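Local coordinates for protein SAM-dependent methyltransferase (Streptococcus pneumoniae, PDB 3KR9) that probably transfers a methyl group from S-adenosylmethionine to N1 of adenine 22 in tRNA, using a class I Rossmann-like methyltransferase fold, at residues A[9-22]-A[76-90]. Sequence-based numbering, arbitrary orientation.
Sequences VASFVSQGAILLDV and LAAFEETDQVSVITI
Thr-89 gives its hydroxyl to Asp-21 across two parallel strands, with OG1 2.7 Å from OD1 of Asp-21 and 41° out of the carboxylate plane. Its OG1 lies between backbone N and carbonyl carbon (chi1 45°), which brings the hydroxyl over to Asp-21 and leaves CG2 for the apolar side. There Thr-89 CG2 meets Leu-19 CD1 and Val-9 CG1 of helix 4-10, each at 3.6 Å, with Val-13 farther off. Beside this group, Ala-17 CB presses against Val-87 CG2 at 3.4 Å, tighter than usual for two carbons.

On the other face of the sheet Leu-20 packs across the pair. Its CG, anti to the backbone N (chi1 163°), carries CD2 to within 3.6 Å of Phe-79 CD2 and against Leu-76, while CD1 rests on Ala-78 CB. The leucine thus ties the strand to the 3-10 segment 76-78 as well as to Val-85 and Ile-88.

Main-chain bonds set the parallel register, Leu-19 opposite Val-87 through Asp-21 opposite Thr-89: Leu-20 N to Val-87 O, Thr-89 N to Leu-20 O and Val-22 N to Thr-89 O. At the start of the pairing, Ile-18 O takes two donors, Ser-86 N at 2.9 Å and Val-87 N at 3.3 Å, and Ser-86 OG accepts from Ile-18 N.

Farther out, Ser-24 binds the second carboxylate oxygen of Asp-21, Leu-29 of helix 28-35 touches both Asp-21 and Thr-89, and strand 39-46 flanks strand 17-22 on its other edge. Strands 17-22 and 87-93 are the first and fourth strands of the Rossmann-like sheet, adjacent in its middle. With one carboxylate oxygen held by Thr-89 and the other by Ser-24, the buried Asp-21 has its rotation restrained at the end of the first strand.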
loop_
_atom_site.group_PDB
_atom_site.type_symbol
_atom_site.label_atom_id
_atom_site.label_comp_id
_atom_site.label_asym_id
_atom_site.label_seq_id
_atom_site.Cartn_x
_atom_site.Cartn_y
_atom_site.Cartn_z
ATOM N N VAL A 9 4.514 5.683 -5.386
ATOM C CA VAL A 9 4.886 4.269 -5.171
ATOM C C VAL A 9 6.207 3.992 -5.868
ATOM O O VAL A 9 7.204 3.508 -5.254
ATOM C CB VAL A 9 3.773 3.289 -5.691
ATOM C CG1 VAL A 9 4.305 1.854 -5.875
ATOM C CG2 VAL A 9 2.586 3.276 -4.752
ATOM N N ALA A 10 6.254 4.424 -7.129
ATOM C CA ALA A 10 7.431 4.268 -7.985
ATOM C C ALA A 10 8.689 4.788 -7.344
ATOM O O ALA A 10 9.786 4.315 -7.660
ATOM C CB ALA A 10 7.235 5.098 -9.267
ATOM N N SER A 11 8.545 5.836 -6.546
ATOM C CA SER A 11 9.777 6.540 -6.122
ATOM C C SER A 11 10.496 5.728 -5.043
ATOM O O SER A 11 11.690 5.987 -4.737
ATOM C CB SER A 11 9.469 7.909 -5.603
ATOM O OG SER A 11 8.710 7.829 -4.411
ATOM N N PHE A 12 9.782 4.751 -4.476
ATOM C CA PHE A 12 10.394 3.875 -3.526
ATOM C C PHE A 12 10.965 2.637 -4.165
ATOM O O PHE A 12 11.626 1.859 -3.484
ATOM C CB PHE A 12 9.452 3.537 -2.397
ATOM C CG PHE A 12 9.116 4.707 -1.499
ATOM C CD1 PHE A 12 10.062 5.204 -0.583
ATOM C CD2 PHE A 12 7.845 5.285 -1.547
ATOM C CE1 PHE A 12 9.734 6.249 0.266
ATOM C CE2 PHE A 12 7.506 6.328 -0.699
ATOM C CZ PHE A 12 8.450 6.810 0.210
ATOM N N VAL A 13 10.816 2.483 -5.476
ATOM C CA VAL A 13 11.333 1.260 -6.104
ATOM C C VAL A 13 12.790 1.374 -6.391
ATOM O O VAL A 13 13.176 2.136 -7.281
ATOM C CB VAL A 13 10.573 0.872 -7.403
ATOM C CG1 VAL A 13 11.168 -0.410 -8.049
ATOM C CG2 VAL A 13 9.116 0.722 -7.091
ATOM N N SER A 14 13.581 0.580 -5.661
ATOM C CA SER A 14 15.030 0.747 -5.640
ATOM C C SER A 14 15.599 0.545 -7.024
ATOM O O SER A 14 15.181 -0.374 -7.783
ATOM C CB SER A 14 15.697 -0.223 -4.624
ATOM O OG SER A 14 15.071 -0.029 -3.370
ATOM N N GLN A 15 16.555 1.418 -7.326
ATOM C CA GLN A 15 17.250 1.469 -8.608
ATOM C C GLN A 15 17.846 0.124 -8.848
ATOM O O GLN A 15 18.442 -0.449 -7.939
ATOM C CB GLN A 15 18.386 2.546 -8.558
ATOM C CG GLN A 15 19.270 2.539 -9.806
ATOM C CD GLN A 15 18.537 3.085 -11.010
ATOM O OE1 GLN A 15 17.792 4.049 -10.886
ATOM N NE2 GLN A 15 18.716 2.455 -12.175
ATOM N N GLY A 16 17.707 -0.411 -10.053
ATOM C CA GLY A 16 18.228 -1.760 -10.336
ATOM C C GLY A 16 17.329 -2.925 -9.892
ATOM O O GLY A 16 17.666 -4.058 -10.124
ATOM N N ALA A 17 16.189 -2.651 -9.260
ATOM C CA ALA A 17 15.305 -3.764 -8.782
ATOM C C ALA A 17 14.807 -4.686 -9.862
ATOM O O ALA A 17 14.644 -4.324 -11.066
ATOM C CB ALA A 17 14.073 -3.187 -7.974
ATOM N N ILE A 18 14.546 -5.916 -9.458
ATOM C CA ILE A 18 13.642 -6.771 -10.205
ATOM C C ILE A 18 12.287 -6.682 -9.480
ATOM O O ILE A 18 12.225 -6.968 -8.285
ATOM C CB ILE A 18 14.135 -8.214 -10.231
ATOM C CG1 ILE A 18 15.418 -8.324 -11.086
ATOM C CG2 ILE A 18 13.037 -9.140 -10.772
ATOM C CD1 ILE A 18 15.762 -9.750 -11.432
ATOM N N LEU A 19 11.227 -6.245 -10.181
ATOM C CA LEU A 19 9.963 -5.858 -9.527
ATOM C C LEU A 19 8.848 -6.873 -9.742
ATOM O O LEU A 19 8.616 -7.293 -10.883
ATOM C CB LEU A 19 9.494 -4.514 -10.091
ATOM C CG LEU A 19 8.152 -3.870 -9.673
ATOM C CD1 LEU A 19 8.017 -3.519 -8.199
ATOM C CD2 LEU A 19 7.656 -2.655 -10.579
ATOM N N LEU A 20 8.109 -7.208 -8.692
ATOM C CA LEU A 20 6.799 -7.851 -8.911
ATOM C C LEU A 20 5.725 -6.817 -8.609
ATOM O O LEU A 20 5.707 -6.268 -7.503
ATOM C CB LEU A 20 6.613 -9.104 -8.010
ATOM C CG LEU A 20 5.159 -9.589 -7.875
ATOM C CD1 LEU A 20 4.711 -10.166 -9.285
ATOM C CD2 LEU A 20 4.970 -10.667 -6.775
ATOM N N ASP A 21 4.844 -6.504 -9.592
ATOM C CA ASP A 21 3.763 -5.540 -9.358
ATOM C C ASP A 21 2.484 -6.388 -9.321
ATOM O O ASP A 21 2.093 -6.923 -10.367
ATOM C CB ASP A 21 3.633 -4.529 -10.516
ATOM C CG ASP A 21 2.609 -3.419 -10.225
ATOM O OD1 ASP A 21 2.309 -3.120 -9.032
ATOM O OD2 ASP A 21 2.093 -2.826 -11.218
ATOM N N VAL A 22 1.869 -6.516 -8.152
ATOM C CA VAL A 22 0.705 -7.447 -7.943
ATOM C C VAL A 22 -0.618 -6.812 -8.382
ATOM O O VAL A 22 -0.995 -5.769 -7.881
ATOM C CB VAL A 22 0.569 -7.871 -6.468
ATOM C CG1 VAL A 22 -0.709 -8.785 -6.248
ATOM C CG2 VAL A 22 1.842 -8.593 -5.948
ATOM N N LEU A 76 0.642 -13.530 -4.639
ATOM C CA LEU A 76 2.057 -13.940 -4.678
ATOM C C LEU A 76 2.308 -15.237 -5.440
ATOM O O LEU A 76 3.457 -15.621 -5.675
ATOM C CB LEU A 76 2.637 -14.003 -3.265
ATOM C CG LEU A 76 2.640 -12.671 -2.499
ATOM C CD1 LEU A 76 3.445 -12.824 -1.146
ATOM C CD2 LEU A 76 3.184 -11.466 -3.350
ATOM N N ALA A 77 1.244 -15.940 -5.835
ATOM C CA ALA A 77 1.433 -17.051 -6.818
ATOM C C ALA A 77 2.137 -16.615 -8.133
ATOM O O ALA A 77 2.592 -17.441 -8.896
ATOM C CB ALA A 77 0.082 -17.729 -7.153
ATOM N N ALA A 78 2.193 -15.311 -8.398
ATOM C CA ALA A 78 2.853 -14.753 -9.590
ATOM C C ALA A 78 4.367 -14.845 -9.613
ATOM O O ALA A 78 4.989 -14.516 -10.626
ATOM C CB ALA A 78 2.445 -13.266 -9.735
ATOM N N PHE A 79 4.984 -15.246 -8.496
ATOM C CA PHE A 79 6.412 -15.410 -8.514
ATOM C C PHE A 79 6.915 -16.559 -7.664
ATOM O O PHE A 79 6.140 -17.194 -6.914
ATOM C CB PHE A 79 7.133 -14.100 -8.138
ATOM C CG PHE A 79 7.326 -13.893 -6.629
ATOM C CD1 PHE A 79 8.609 -13.662 -6.110
ATOM C CD2 PHE A 79 6.236 -13.909 -5.746
ATOM C CE1 PHE A 79 8.811 -13.442 -4.765
ATOM C CE2 PHE A 79 6.443 -13.666 -4.364
ATOM C CZ PHE A 79 7.735 -13.430 -3.881
ATOM N N GLU A 80 8.208 -16.842 -7.864
ATOM C CA GLU A 80 8.936 -17.948 -7.244
ATOM C C GLU A 80 10.357 -17.463 -6.904
ATOM O O GLU A 80 10.811 -16.464 -7.462
ATOM C CB GLU A 80 9.035 -19.117 -8.233
ATOM C CG GLU A 80 7.713 -19.556 -8.789
ATOM C CD GLU A 80 6.887 -20.315 -7.788
ATOM O OE1 GLU A 80 7.364 -20.522 -6.645
ATOM O OE2 GLU A 80 5.748 -20.705 -8.151
ATOM N N GLU A 81 11.055 -18.179 -6.002
ATOM C CA GLU A 81 12.388 -17.785 -5.538
ATOM C C GLU A 81 13.290 -17.573 -6.709
ATOM O O GLU A 81 14.166 -16.687 -6.681
ATOM C CB GLU A 81 13.032 -18.854 -4.633
ATOM C CG GLU A 81 12.327 -19.068 -3.292
ATOM C CD GLU A 81 12.338 -17.809 -2.451
ATOM O OE1 GLU A 81 13.328 -17.046 -2.520
ATOM O OE2 GLU A 81 11.350 -17.552 -1.750
ATOM N N THR A 82 13.100 -18.406 -7.735
ATOM C CA THR A 82 13.984 -18.394 -8.874
ATOM C C THR A 82 13.867 -17.069 -9.649
ATOM O O THR A 82 14.805 -16.658 -10.340
ATOM C CB THR A 82 13.728 -19.590 -9.825
ATOM O OG1 THR A 82 14.713 -19.575 -10.877
ATOM C CG2 THR A 82 12.357 -19.485 -10.461
ATOM N N ASP A 83 12.748 -16.360 -9.492
ATOM C CA ASP A 83 12.614 -15.062 -10.198
ATOM C C ASP A 83 13.545 -13.954 -9.643
ATOM O O ASP A 83 13.789 -12.975 -10.336
ATOM C CB ASP A 83 11.141 -14.581 -10.231
ATOM C CG ASP A 83 10.222 -15.564 -10.928
ATOM O OD1 ASP A 83 10.515 -15.929 -12.077
ATOM O OD2 ASP A 83 9.205 -15.978 -10.327
ATOM N N GLN A 84 14.080 -14.105 -8.410
ATOM C CA GLN A 84 14.971 -13.066 -7.837
ATOM C C GLN A 84 14.332 -11.709 -7.679
ATOM O O GLN A 84 14.996 -10.685 -7.813
ATOM C CB GLN A 84 16.156 -12.819 -8.759
ATOM C CG GLN A 84 16.717 -14.077 -9.295
ATOM C CD GLN A 84 17.957 -14.458 -8.593
ATOM O OE1 GLN A 84 17.931 -14.927 -7.451
ATOM N NE2 GLN A 84 19.086 -14.238 -9.259
ATOM N N VAL A 85 13.033 -11.688 -7.423
ATOM C CA VAL A 85 12.345 -10.431 -7.171
ATOM C C VAL A 85 12.957 -9.754 -5.954
ATOM O O VAL A 85 13.120 -10.392 -4.928
ATOM C CB VAL A 85 10.850 -10.741 -7.001
ATOM C CG1 VAL A 85 10.058 -9.578 -6.324
ATOM C CG2 VAL A 85 10.277 -11.090 -8.365
ATOM N N SER A 86 13.287 -8.466 -6.040
ATOM C CA SER A 86 13.850 -7.759 -4.875
ATOM C C SER A 86 12.850 -6.757 -4.300
ATOM O O SER A 86 12.992 -6.318 -3.153
ATOM C CB SER A 86 15.174 -7.034 -5.239
ATOM O OG SER A 86 14.967 -6.125 -6.340
ATOM N N VAL A 87 11.854 -6.371 -5.093
ATOM C CA VAL A 87 10.840 -5.351 -4.659
ATOM C C VAL A 87 9.442 -5.811 -5.131
ATOM O O VAL A 87 9.325 -6.319 -6.222
ATOM C CB VAL A 87 11.144 -3.950 -5.269
ATOM C CG1 VAL A 87 10.135 -2.881 -4.831
ATOM C CG2 VAL A 87 12.594 -3.495 -4.918
ATOM N N ILE A 88 8.407 -5.630 -4.295
ATOM C CA ILE A 88 7.059 -5.955 -4.628
ATOM C C ILE A 88 6.235 -4.710 -4.284
ATOM O O ILE A 88 6.437 -4.079 -3.244
ATOM C CB ILE A 88 6.545 -7.166 -3.802
ATOM C CG1 ILE A 88 7.322 -8.460 -4.147
ATOM C CG2 ILE A 88 5.069 -7.431 -4.079
ATOM C CD1 ILE A 88 7.007 -9.594 -3.108
ATOM N N THR A 89 5.400 -4.306 -5.238
ATOM C CA THR A 89 4.444 -3.248 -5.044
ATOM C C THR A 89 3.080 -3.930 -5.044
ATOM O O THR A 89 2.867 -4.833 -5.857
ATOM C CB THR A 89 4.501 -2.251 -6.258
ATOM O OG1 THR A 89 4.552 -2.974 -7.486
ATOM C CG2 THR A 89 5.847 -1.408 -6.228
ATOM N N ILE A 90 2.174 -3.479 -4.171
ATOM C CA ILE A 90 0.817 -3.959 -4.116
ATOM C C ILE A 90 0.046 -2.690 -3.778
ATOM O O ILE A 90 0.153 -2.154 -2.667
ATOM C CB ILE A 90 0.549 -5.045 -2.966
ATOM C CG1 ILE A 90 1.616 -6.146 -2.983
ATOM C CG2 ILE A 90 -0.884 -5.635 -3.148
ATOM C CD1 ILE A 90 1.386 -7.371 -1.960
#